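Local coordinates for protein beta-lactamase OXA-2 (PDB 1K38) that hydrolyses beta-lactam antibiotics such as oxacillin as a class D serine beta-lactamase, conferring antibiotic resistance, at residues Lys45-Ala50 against Gly194-Trp199; Arg155-Asn160 against Arg170-Leu175; Asn183-Ala188 against Trp202-Thr207; Leu214-Pro219 against Phe226-Ile231. All blocks are in the same frame, centred on the assembly; numbering follows the deposited sequence.

Contact 1: Lys45-Ala50 against Gly194-Trp199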
# COMPACT_ATOMS: atom_id res chain seq x y z
N LYS A 45 0.74 -12.88 27.53
CA LYS A 45 1.92 -13.72 27.67
C LYS A 45 2.92 -13.42 26.55
O LYS A 45 2.55 -13.35 25.38
CB LYS A 45 1.53 -15.20 27.64
CG LYS A 45 2.69 -16.15 27.87
CD LYS A 45 2.21 -17.59 28.01
CE LYS A 45 1.31 -17.76 29.22
NZ LYS A 45 2.01 -17.42 30.48
N ARG A 46 4.18 -13.24 26.91
CA ARG A 46 5.20 -12.95 25.91
C ARG A 46 5.78 -14.19 25.24
O ARG A 46 6.12 -15.18 25.90
CB ARG A 46 6.34 -12.14 26.54
CG ARG A 46 5.94 -10.71 26.87
CD ARG A 46 7.09 -9.97 27.51
NE ARG A 46 6.82 -8.54 27.61
CZ ARG A 46 7.54 -7.69 28.35
NH1 ARG A 46 8.56 -8.14 29.07
NH2 ARG A 46 7.23 -6.40 28.37
N TYR A 47 5.88 -14.12 23.92
CA TYR A 47 6.42 -15.20 23.10
C TYR A 47 7.38 -14.61 22.08
O TYR A 47 7.33 -13.41 21.78
CB TYR A 47 5.30 -15.89 22.32
CG TYR A 47 4.27 -16.64 23.14
CD1 TYR A 47 4.59 -17.85 23.75
CD2 TYR A 47 2.97 -16.17 23.24
CE1 TYR A 47 3.63 -18.58 24.45
CE2 TYR A 47 2.00 -16.89 23.93
CZ TYR A 47 2.33 -18.09 24.53
OH TYR A 47 1.36 -18.82 25.18
N SER A 48 8.27 -15.44 21.55
CA SER A 48 9.20 -14.98 20.52
C SER A 48 8.34 -14.41 19.39
O SER A 48 7.36 -15.03 18.98
CB SER A 48 10.03 -16.15 19.99
OG SER A 48 10.69 -15.79 18.79
N PRO A 49 8.71 -13.24 18.86
CA PRO A 49 7.92 -12.65 17.77
C PRO A 49 8.11 -13.37 16.44
O PRO A 49 7.28 -13.25 15.54
CB PRO A 49 8.42 -11.21 17.72
CG PRO A 49 9.86 -11.36 18.07
CD PRO A 49 9.83 -12.35 19.23
N ALA A 50 9.20 -14.12 16.32
CA ALA A 50 9.51 -14.82 15.09
C ALA A 50 9.52 -13.79 13.96
O ALA A 50 9.93 -12.65 14.18
CB ALA A 50 8.49 -15.93 14.83
N GLY A 194 8.45 -22.60 14.99
CA GLY A 194 8.43 -24.03 15.25
C GLY A 194 7.27 -24.56 16.06
O GLY A 194 6.66 -25.57 15.69
N ARG A 195 6.94 -23.90 17.17
CA ARG A 195 5.85 -24.37 18.02
C ARG A 195 4.80 -23.29 18.28
O ARG A 195 3.75 -23.57 18.87
CB ARG A 195 6.40 -24.85 19.36
CG ARG A 195 7.04 -23.75 20.20
CD ARG A 195 8.52 -24.01 20.41
NE ARG A 195 9.23 -24.09 19.14
CZ ARG A 195 10.47 -24.57 19.01
NH1 ARG A 195 11.04 -24.61 17.81
NH2 ARG A 195 11.12 -25.03 20.07
N MET A 196 5.10 -22.08 17.83
CA MET A 196 4.23 -20.92 18.02
C MET A 196 4.05 -20.17 16.71
O MET A 196 5.04 -19.86 16.04
CB MET A 196 4.86 -19.99 19.07
CG MET A 196 4.50 -18.52 18.92
SD MET A 196 3.21 -18.01 20.05
CE MET A 196 2.04 -19.30 19.86
N GLY A 197 2.81 -19.87 16.34
CA GLY A 197 2.56 -19.15 15.10
C GLY A 197 1.81 -17.85 15.33
O GLY A 197 0.95 -17.79 16.21
N TRP A 198 2.14 -16.83 14.55
CA TRP A 198 1.50 -15.51 14.67
C TRP A 198 0.92 -14.97 13.37
O TRP A 198 1.31 -15.37 12.28
CB TRP A 198 2.51 -14.41 15.03
CG TRP A 198 3.21 -14.41 16.33
CD1 TRP A 198 4.41 -14.98 16.62
CD2 TRP A 198 2.83 -13.65 17.49
NE1 TRP A 198 4.82 -14.61 17.89
CE2 TRP A 198 3.87 -13.79 18.44
CE3 TRP A 198 1.72 -12.85 17.81
CZ2 TRP A 198 3.83 -13.17 19.69
CZ3 TRP A 198 1.69 -12.23 19.06
CH2 TRP A 198 2.74 -12.39 19.98
N TRP A 199 -0.01 -14.04 13.52
CA TRP A 199 -0.51 -13.25 12.40
C TRP A 199 -0.94 -11.97 13.09
O TRP A 199 -1.82 -11.99 13.96
CB TRP A 199 -1.67 -13.87 11.61
CG TRP A 199 -1.74 -13.21 10.22
CD1 TRP A 199 -0.68 -12.81 9.45
CD2 TRP A 199 -2.91 -12.94 9.44
NE1 TRP A 199 -1.11 -12.31 8.25
CE2 TRP A 199 -2.48 -12.38 8.21
CE3 TRP A 199 -4.29 -13.11 9.66
CZ2 TRP A 199 -3.38 -11.99 7.21
CZ3 TRP A 199 -5.18 -12.73 8.66
CH2 TRP A 199 -4.72 -12.17 7.45

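Contact 2: Arg155-Asn160 against Arg170-Leu175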
# COMPACT_ATOMS: atom_id res chain seq x y z
N ARG A 155 -0.31 0.02 16.42
CA ARG A 155 -1.06 1.27 16.43
C ARG A 155 -0.12 2.47 16.30
O ARG A 155 -0.46 3.46 15.65
CB ARG A 155 -1.91 1.36 17.70
CG ARG A 155 -2.93 0.25 17.77
CD ARG A 155 -3.73 0.29 19.05
NE ARG A 155 -4.92 1.12 18.94
CZ ARG A 155 -5.91 1.10 19.83
NH1 ARG A 155 -5.84 0.29 20.88
NH2 ARG A 155 -6.98 1.87 19.66
N LYS A 156 1.06 2.38 16.91
CA LYS A 156 2.02 3.47 16.82
C LYS A 156 2.52 3.59 15.38
O LYS A 156 2.64 4.70 14.85
CB LYS A 156 3.19 3.24 17.78
CG LYS A 156 2.79 3.40 19.24
CD LYS A 156 3.98 3.34 20.19
CE LYS A 156 4.57 1.94 20.27
NZ LYS A 156 5.54 1.85 21.40
N LEU A 157 2.80 2.46 14.75
CA LEU A 157 3.26 2.45 13.36
C LEU A 157 2.19 3.07 12.46
O LEU A 157 2.48 3.88 11.58
CB LEU A 157 3.54 1.01 12.90
CG LEU A 157 3.93 0.81 11.43
CD1 LEU A 157 5.19 1.61 11.12
CD2 LEU A 157 4.16 -0.67 11.15
N TYR A 158 0.95 2.66 12.67
CA TYR A 158 -0.18 3.16 11.91
C TYR A 158 -0.25 4.69 11.98
O TYR A 158 -0.46 5.36 10.96
CB TYR A 158 -1.48 2.56 12.46
CG TYR A 158 -2.75 3.12 11.86
CD1 TYR A 158 -3.09 2.87 10.53
CD2 TYR A 158 -3.62 3.88 12.64
CE1 TYR A 158 -4.28 3.37 9.99
CE2 TYR A 158 -4.81 4.38 12.11
CZ TYR A 158 -5.13 4.12 10.78
OH TYR A 158 -6.31 4.59 10.27
N ARG A 159 -0.04 5.23 13.18
CA ARG A 159 -0.11 6.66 13.41
C ARG A 159 1.18 7.41 13.09
O ARG A 159 1.24 8.63 13.27
CB ARG A 159 -0.49 6.92 14.88
CG ARG A 159 -1.85 6.37 15.28
CD ARG A 159 -2.98 7.22 14.72
NE ARG A 159 -4.29 6.66 15.02
CZ ARG A 159 -5.44 7.23 14.68
NH1 ARG A 159 -5.45 8.39 14.04
NH2 ARG A 159 -6.59 6.63 14.98
N ASN A 160 2.19 6.70 12.62
CA ASN A 160 3.49 7.30 12.29
C ASN A 160 4.14 7.86 13.55
O ASN A 160 4.92 8.81 13.48
CB ASN A 160 3.30 8.43 11.26
CG ASN A 160 2.64 7.95 9.98
OD1 ASN A 160 3.13 7.02 9.33
ND2 ASN A 160 1.53 8.58 9.62
N ARG A 170 6.28 4.58 6.51
CA ARG A 170 5.38 4.40 5.38
C ARG A 170 5.83 3.23 4.49
O ARG A 170 5.01 2.45 4.03
CB ARG A 170 5.28 5.67 4.54
CG ARG A 170 4.63 6.82 5.28
CD ARG A 170 4.16 7.92 4.34
NE ARG A 170 3.62 9.05 5.09
CZ ARG A 170 2.48 9.02 5.77
NH1 ARG A 170 1.73 7.92 5.80
NH2 ARG A 170 2.11 10.09 6.48
N LEU A 171 7.14 3.12 4.26
CA LEU A 171 7.64 2.02 3.45
C LEU A 171 7.30 0.68 4.10
O LEU A 171 6.86 -0.25 3.42
CB LEU A 171 9.16 2.13 3.26
CG LEU A 171 9.82 0.96 2.51
CD1 LEU A 171 9.09 0.70 1.20
CD2 LEU A 171 11.30 1.28 2.26
N VAL A 172 7.49 0.57 5.41
CA VAL A 172 7.18 -0.68 6.08
C VAL A 172 5.69 -1.00 5.99
O VAL A 172 5.32 -2.15 5.75
CB VAL A 172 7.63 -0.66 7.57
CG1 VAL A 172 7.11 -1.89 8.30
CG2 VAL A 172 9.15 -0.63 7.64
N LYS A 173 4.83 0.00 6.16
CA LYS A 173 3.39 -0.26 6.07
C LYS A 173 3.01 -0.69 4.65
O LYS A 173 2.06 -1.45 4.46
CB LYS A 173 2.59 0.98 6.50
CG LYS A 173 2.58 1.15 8.02
CD LYS A 173 1.73 2.33 8.48
CE LYS A 173 2.42 3.66 8.20
NZ LYS A 173 1.65 4.81 8.75
N ASP A 174 3.76 -0.22 3.66
CA ASP A 174 3.48 -0.61 2.29
C ASP A 174 3.94 -2.06 2.08
O ASP A 174 3.25 -2.85 1.44
CB ASP A 174 4.17 0.32 1.31
CG ASP A 174 3.52 0.29 -0.05
OD1 ASP A 174 2.68 1.18 -0.35
OD2 ASP A 174 3.82 -0.66 -0.79
N LEU A 175 5.10 -2.40 2.62
CA LEU A 175 5.63 -3.76 2.49
C LEU A 175 4.69 -4.79 3.12
O LEU A 175 4.64 -5.95 2.68
CB LEU A 175 7.03 -3.84 3.13
CG LEU A 175 8.12 -3.00 2.46
CD1 LEU A 175 9.38 -3.01 3.31
CD2 LEU A 175 8.41 -3.55 1.07
O HOH W 1 -1.22 5.37 8.32

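Contact 3: Asn183-Ala188 against Trp202-Thr207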
# COMPACT_ATOMS: atom_id res chain seq x y z
N ASN A 183 -12.08 0.01 -1.04
CA ASN A 183 -12.18 0.78 0.19
C ASN A 183 -11.57 0.13 1.43
O ASN A 183 -11.88 0.52 2.55
CB ASN A 183 -13.64 1.15 0.48
CG ASN A 183 -14.52 -0.07 0.69
OD1 ASN A 183 -15.65 0.05 1.17
ND2 ASN A 183 -14.01 -1.24 0.32
N TRP A 184 -10.70 -0.85 1.23
CA TRP A 184 -10.06 -1.50 2.38
C TRP A 184 -8.67 -2.03 2.04
O TRP A 184 -8.41 -2.45 0.92
CB TRP A 184 -10.93 -2.64 2.92
CG TRP A 184 -11.19 -3.75 1.96
CD1 TRP A 184 -12.15 -3.79 0.99
CD2 TRP A 184 -10.46 -4.98 1.86
NE1 TRP A 184 -12.07 -4.98 0.30
CE2 TRP A 184 -11.04 -5.72 0.81
CE3 TRP A 184 -9.38 -5.53 2.56
CZ2 TRP A 184 -10.57 -6.99 0.44
CZ3 TRP A 184 -8.91 -6.78 2.19
CH2 TRP A 184 -9.51 -7.50 1.14
N ILE A 185 -7.78 -1.98 3.03
CA ILE A 185 -6.41 -2.46 2.85
C ILE A 185 -5.99 -3.31 4.04
O ILE A 185 -6.06 -2.88 5.19
CB ILE A 185 -5.41 -1.27 2.73
CG1 ILE A 185 -5.80 -0.39 1.54
CG2 ILE A 185 -3.99 -1.81 2.52
CD1 ILE A 185 -4.97 0.88 1.41
N LEU A 186 -5.55 -4.53 3.75
CA LEU A 186 -5.10 -5.45 4.79
C LEU A 186 -3.58 -5.44 4.83
O LEU A 186 -2.93 -5.76 3.83
CB LEU A 186 -5.60 -6.87 4.49
CG LEU A 186 -5.07 -8.00 5.39
CD1 LEU A 186 -5.54 -7.81 6.83
CD2 LEU A 186 -5.57 -9.35 4.85
N ARG A 187 -3.03 -5.07 5.98
CA ARG A 187 -1.58 -5.02 6.17
C ARG A 187 -1.28 -5.99 7.31
O ARG A 187 -1.83 -5.86 8.40
CB ARG A 187 -1.12 -3.61 6.56
CG ARG A 187 -1.60 -2.50 5.62
CD ARG A 187 -1.00 -1.16 6.03
NE ARG A 187 -1.71 -0.03 5.45
CZ ARG A 187 -1.40 0.57 4.30
NH1 ARG A 187 -2.14 1.59 3.88
NH2 ARG A 187 -0.35 0.17 3.59
N ALA A 188 -0.41 -6.96 7.06
CA ALA A 188 -0.11 -7.93 8.10
C ALA A 188 1.22 -8.63 7.92
O ALA A 188 1.90 -8.48 6.91
CB ALA A 188 -1.23 -8.96 8.15
N TRP A 202 -3.47 -5.21 10.56
CA TRP A 202 -4.73 -4.49 10.65
C TRP A 202 -5.37 -4.34 9.28
O TRP A 202 -4.72 -4.55 8.25
CB TRP A 202 -4.52 -3.09 11.28
CG TRP A 202 -3.76 -2.08 10.44
CD1 TRP A 202 -4.26 -1.29 9.43
CD2 TRP A 202 -2.38 -1.71 10.58
NE1 TRP A 202 -3.28 -0.45 8.95
CE2 TRP A 202 -2.12 -0.68 9.64
CE3 TRP A 202 -1.34 -2.14 11.42
CZ2 TRP A 202 -0.86 -0.08 9.51
CZ3 TRP A 202 -0.08 -1.53 11.29
CH2 TRP A 202 0.14 -0.52 10.34
N VAL A 203 -6.65 -4.03 9.28
CA VAL A 203 -7.37 -3.80 8.04
C VAL A 203 -7.92 -2.38 8.15
O VAL A 203 -8.58 -2.04 9.14
CB VAL A 203 -8.52 -4.82 7.83
CG1 VAL A 203 -9.49 -4.76 8.98
CG2 VAL A 203 -9.20 -4.54 6.50
N GLU A 204 -7.62 -1.56 7.16
CA GLU A 204 -8.07 -0.17 7.16
C GLU A 204 -9.33 0.01 6.35
O GLU A 204 -9.43 -0.49 5.23
CB GLU A 204 -7.02 0.76 6.57
CG GLU A 204 -5.61 0.45 6.95
CD GLU A 204 -4.62 1.43 6.34
OE1 GLU A 204 -4.95 2.09 5.33
OE2 GLU A 204 -3.49 1.52 6.87
N TRP A 205 -10.27 0.76 6.91
CA TRP A 205 -11.53 1.08 6.26
C TRP A 205 -11.67 2.60 6.29
O TRP A 205 -10.94 3.29 6.99
CB TRP A 205 -12.70 0.43 7.00
CG TRP A 205 -12.73 -1.05 6.85
CD1 TRP A 205 -12.13 -1.97 7.66
CD2 TRP A 205 -13.34 -1.79 5.79
NE1 TRP A 205 -12.34 -3.24 7.18
CE2 TRP A 205 -13.08 -3.16 6.03
CE3 TRP A 205 -14.10 -1.44 4.67
CZ2 TRP A 205 -13.54 -4.17 5.18
CZ3 TRP A 205 -14.55 -2.44 3.82
CH2 TRP A 205 -14.27 -3.80 4.09
N PRO A 206 -12.62 3.14 5.52
CA PRO A 206 -12.82 4.59 5.49
C PRO A 206 -13.08 5.22 6.87
O PRO A 206 -12.68 6.36 7.11
CB PRO A 206 -14.01 4.76 4.55
CG PRO A 206 -13.80 3.64 3.57
CD PRO A 206 -13.45 2.48 4.49
N THR A 207 -13.73 4.48 7.76
CA THR A 207 -14.05 5.01 9.09
C THR A 207 -13.03 4.69 10.17
O THR A 207 -13.15 5.16 11.30
CB THR A 207 -15.43 4.49 9.57
OG1 THR A 207 -15.41 3.06 9.64
CG2 THR A 207 -16.53 4.93 8.60

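Contact 4: Leu214-Pro219 against Phe226-Ile231. With FMT (formic acid), chain C.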
# COMPACT_ATOMS: atom_id res chain seq x y z
N LEU A 214 -2.90 -12.34 16.69
CA LEU A 214 -3.22 -13.70 17.08
C LEU A 214 -2.00 -14.58 17.13
O LEU A 214 -1.07 -14.41 16.35
CB LEU A 214 -4.21 -14.33 16.07
CG LEU A 214 -4.39 -15.86 16.11
CD1 LEU A 214 -5.79 -16.21 15.65
CD2 LEU A 214 -3.35 -16.57 15.22
N ASN A 215 -1.98 -15.49 18.09
CA ASN A 215 -0.91 -16.48 18.12
C ASN A 215 -1.56 -17.78 18.56
O ASN A 215 -2.56 -17.79 19.28
CB ASN A 215 0.31 -16.09 18.99
CG ASN A 215 0.02 -15.97 20.47
OD1 ASN A 215 -0.41 -16.92 21.13
ND2 ASN A 215 0.31 -14.79 21.02
N ILE A 216 -1.03 -18.88 18.03
CA ILE A 216 -1.54 -20.21 18.33
C ILE A 216 -0.39 -21.19 18.44
O ILE A 216 0.67 -20.97 17.86
CB ILE A 216 -2.47 -20.75 17.22
CG1 ILE A 216 -1.77 -20.68 15.86
CG2 ILE A 216 -3.79 -19.98 17.21
CD1 ILE A 216 -2.51 -21.40 14.74
N ASP A 217 -0.59 -22.26 19.19
CA ASP A 217 0.44 -23.27 19.29
C ASP A 217 0.36 -24.05 17.98
O ASP A 217 -0.70 -24.10 17.35
CB ASP A 217 0.18 -24.21 20.47
CG ASP A 217 0.19 -23.49 21.79
OD1 ASP A 217 0.97 -22.53 21.92
OD2 ASP A 217 -0.56 -23.90 22.70
N THR A 218 1.46 -24.65 17.56
CA THR A 218 1.47 -25.42 16.32
C THR A 218 1.98 -26.84 16.52
O THR A 218 3.08 -27.18 16.08
CB THR A 218 2.33 -24.73 15.23
OG1 THR A 218 3.69 -24.65 15.67
CG2 THR A 218 1.80 -23.32 14.95
N PRO A 219 1.20 -27.68 17.21
CA PRO A 219 1.61 -29.07 17.45
C PRO A 219 1.80 -29.87 16.16
O PRO A 219 2.56 -30.84 16.13
CB PRO A 219 0.48 -29.62 18.32
CG PRO A 219 -0.70 -28.82 17.89
CD PRO A 219 -0.12 -27.42 17.80
N PHE A 226 -1.82 -22.69 8.24
CA PHE A 226 -2.97 -22.09 7.56
C PHE A 226 -4.01 -21.57 8.55
O PHE A 226 -4.80 -20.68 8.23
CB PHE A 226 -3.64 -23.11 6.63
CG PHE A 226 -4.52 -24.10 7.34
CD1 PHE A 226 -3.97 -25.20 8.00
CD2 PHE A 226 -5.90 -23.93 7.36
CE1 PHE A 226 -4.79 -26.11 8.68
CE2 PHE A 226 -6.73 -24.83 8.04
CZ PHE A 226 -6.16 -25.92 8.70
N LYS A 227 -4.00 -22.12 9.76
CA LYS A 227 -4.96 -21.73 10.79
C LYS A 227 -4.81 -20.29 11.26
O LYS A 227 -5.76 -19.70 11.76
CB LYS A 227 -4.83 -22.67 11.99
CG LYS A 227 -5.04 -24.13 11.64
CD LYS A 227 -4.85 -25.01 12.86
CE LYS A 227 -5.05 -26.48 12.52
NZ LYS A 227 -4.99 -27.32 13.75
N ARG A 228 -3.61 -19.74 11.12
CA ARG A 228 -3.36 -18.37 11.55
C ARG A 228 -4.30 -17.42 10.83
O ARG A 228 -5.07 -16.68 11.46
CB ARG A 228 -1.91 -17.99 11.29
CG ARG A 228 -0.91 -18.84 12.09
CD ARG A 228 0.52 -18.54 11.70
NE ARG A 228 0.74 -18.80 10.27
CZ ARG A 228 1.91 -18.63 9.65
NH1 ARG A 228 2.96 -18.19 10.33
NH2 ARG A 228 2.01 -18.88 8.35
N GLU A 229 -4.25 -17.43 9.50
CA GLU A 229 -5.13 -16.56 8.72
C GLU A 229 -6.59 -17.02 8.76
O GLU A 229 -7.51 -16.19 8.76
CB GLU A 229 -4.67 -16.48 7.26
CG GLU A 229 -3.49 -15.55 7.04
CD GLU A 229 -3.32 -15.16 5.58
OE1 GLU A 229 -4.34 -14.92 4.90
OE2 GLU A 229 -2.16 -15.07 5.12
N ALA A 230 -6.82 -18.32 8.80
CA ALA A 230 -8.19 -18.83 8.82
C ALA A 230 -8.98 -18.31 10.01
O ALA A 230 -10.11 -17.85 9.87
CB ALA A 230 -8.19 -20.35 8.80
N ILE A 231 -8.40 -18.39 11.20
CA ILE A 231 -9.07 -17.94 12.41
C ILE A 231 -9.28 -16.42 12.40
O ILE A 231 -10.38 -15.94 12.66
CB ILE A 231 -8.28 -18.36 13.67
CG1 ILE A 231 -8.23 -19.89 13.74
CG2 ILE A 231 -8.94 -17.79 14.92
CD1 ILE A 231 -7.27 -20.44 14.77
C FMT C . 6.26 -17.40 9.08
O1 FMT C . 5.12 -18.36 8.86
O2 FMT C . 6.20 -16.21 8.11

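Contact 1: Lys45-Ala50 against Gly194-Trp199
The indole nitrogen of Trp198 is the best-held polar atom here, and one bond grips it. Trp198 NE1 donates to the backbone Ser48 O over 2.8 Å, with an N-H...O angle of 167°. The oxygen lies at the edge of the indole, almost in the ring plane. The N-H in turn arrives in the plane of the carbonyl, on a lone pair. Next to it, Pro49 O approaches Trp198 CD1 at 3.5 Å, so two successive carbonyls line the pyrrole end of the ring. The Trp198 ring gets there with CG anti to the carbonyl carbon (chi1 -66°) and the indole plane turned roughly perpendicular to the CA-CB-CG plane (chi2 92°).

A Met-aromatic contact lies beside this bond. Met196 is bent at chi2 and chi3, and its sulfur sits over one face of the Tyr47 ring. Met196 SD is 3.8 Å from the Tyr47 ring centroid and shifted toward the CB end, so its nearest atom is Tyr47 CG at 3.5 Å. Tyr47 CB also packs on Trp198 CZ2 at 4.1 Å. Asn215 of strand 208-217 touches Tyr47, Met196 and Trp198.

The loop leads directly into Ser51, the predicted acylated serine, and strand 196-205 pairs with the strand carrying Gly191. A straight indole bond to a backbone oxygen, flanked by sulfur and aromatic packing, therefore ties the approach to the nucleophile to the central sheet.

Contact 2: Arg155-Asn160 against Arg170-Leu175
Lys173 carries this contact, and each part of its chain beyond CB has a partner. CB points toward helix 147-158, with CG anti to the carbonyl carbon (chi1 -76°). Lys173 CG meets the branch point of Leu157, CG to CG 3.7 Å. Lys173 CD passes the same leucine and comes 3.5 Å from Leu157 O. A bend at chi3 (-74°) then turns CE between Leu157 O and Asn160 OD1.

The ammonium tip is gripped at the C-terminal end of that helix. Lys173 NZ donates to Asn160 OD1 at 2.7 Å, from above the amide plane. It reaches Leu157 O at 3.1 Å on an in-plane lone pair, and Tyr158 O at 3.1 Å from above the carbonyl plane. A water accepts from NZ and donates to Tyr158 O. Leu157 O also takes the N-H of Asn160, whose positive phi (64°) closes a Schellman motif. The charge thus probably gains from the helix's C-terminal carbonyls.

Asn160 OD1 also lies over one face of the Arg170 guanidinium. Glu70 of the second subunit takes a salt bridge from Arg170 NH2 and a hydrogen bond from Asn160 ND2.

Leu157 CD2 and Val172 CG1 meet at 4.3 Å on the flank nearer helix 56-64, where Val172 packs on Thr58 and Leu59. Trp202 of strand 196-205 touches both Leu157 and Lys173, so the two helices meet against the sheet as well as the dimer partner.

Contact 3: Asn183-Ala188 against Trp202-Thr207
The Trp205 ring carries Trp184 CB over one face, 3.5 Å from the centroid of its six-membered ring, a CH-pi contact close to the ring normal. Asn183 OD1 lies at the edge of the same ring. The two indoles run side by side with planes 25° apart, slid so that they barely overlap. The backbone puts Trp184 CB over the Trp205 face, and the crowded chi1 (62°) lays the Trp184 indole alongside. Trp205 NE1 donates to Ala241 O. The Trp202 ring has the aliphatic chain of Arg187 over one face. The Arg187 guanidinium has Ile185 CG2 over its centre and Trp202 NE1 at its edge.

These residues belong to the antiparallel hairpin of strands 184-192 and 196-205 in the central sheet. Ile185-Glu204 and Arg187-Trp202 are hydrogen-bonded pairs. Leu186-Val203 between them is a non-hydrogen-bonded pair facing the other side.

Glu204 OE2 is the polar hub on the face of Ile185 and Arg187. Trp202 NE1 donates to Glu204 OE2 at 2.9 Å, almost straight (176°) and on the anti lone pair. Arg187 NE meets Glu204 OE2 at 2.8 Å from above the carboxylate plane, forming a salt bridge. A weak bond joins Arg187 NH1 to Glu204 OE1 at 3.2 Å. Such a cluster would be expected to keep the carboxylate ionised. Arg187 NH1 also forms a salt bridge to Asp174 of the second subunit, and NH2 donates to Lys173 O of its own chain.

Contact 4: Leu214-Pro219 against Phe226-Ile231
Leu214 and Ile216 rise from the same side of strand 208-217 and meet helix 226-238 by apolar packing. In Leu214, CG anti to the backbone N (chi1 165°) carries the branch to the helix, and chi2 (151°) splits the two methyls between Ile231 and Arg228. Leu214 CD1 presses on Ile231 CG2 at 3.6 Å, and the two side chains cross at about a right angle. Leu214 CD2 instead lies 4.1 Å from the backbone Arg228 CA.

Ile216 sets CG1 in the crowded position between the backbone N and carbonyl carbon (chi1 53°). From there its delta methyl extends to the helix. Ile216 CD1 fits between Lys227 CB, at 3.8 Å, and Arg228 CG, at 4.0 Å. Its other branch, CG2, meets Ile231 CD1 more loosely at 4.3 Å. Ile231 thus offers one branch to each strand residue. Phe14 of helix 11-16 touches Leu214, Ile216 and Ile231.

Both basic residues give only the base of the chain to this packing. Lys227 runs on fully extended, and its NZ forms a salt bridge with Asp224. Arg228 bends at chi3, with its guanidinium turned to a bound formic acid molecule. Arg228 NH1 donates to O1 of formic acid at 2.6 Å, while NH2 adds a weak bond to the same oxygen. Ser99 OG and Thr190 OG1 hold the ligand further.

The formic acid, probably from the crystallisation liquor, lies beside Thr190, and Arg228 NH1 also bonds Gly191 O; both residues bind substrate by similarity. An arginine here is consistent with the site that receives the substrate carboxylate in class D beta-lactamases, on a helix packed against the central sheet.

How the contacts relate
Three contacts share the central mixed sheet. Contact 1 uses the start of strand 196-205 and contact 3 its end, with centres about 24 Å apart. Contact 4 uses the adjoining strand 208-217, its centre about 10 Å from that of contact 1, with backbone bonds joining Gly197 to Ile216. Contact 2 lies between helices and touches contact 3, their centres about 12 Å apart. Along the chain, contact 2 is nested inside the loop closed by contact 1, contacts 1 and 3 cross, and contact 4 comes last. Contacts 1 and 4 each place a side chain, Trp198 and Arg228, near the predicted nucleophile Ser51, while contacts 2 and 3 both reach the second subunit.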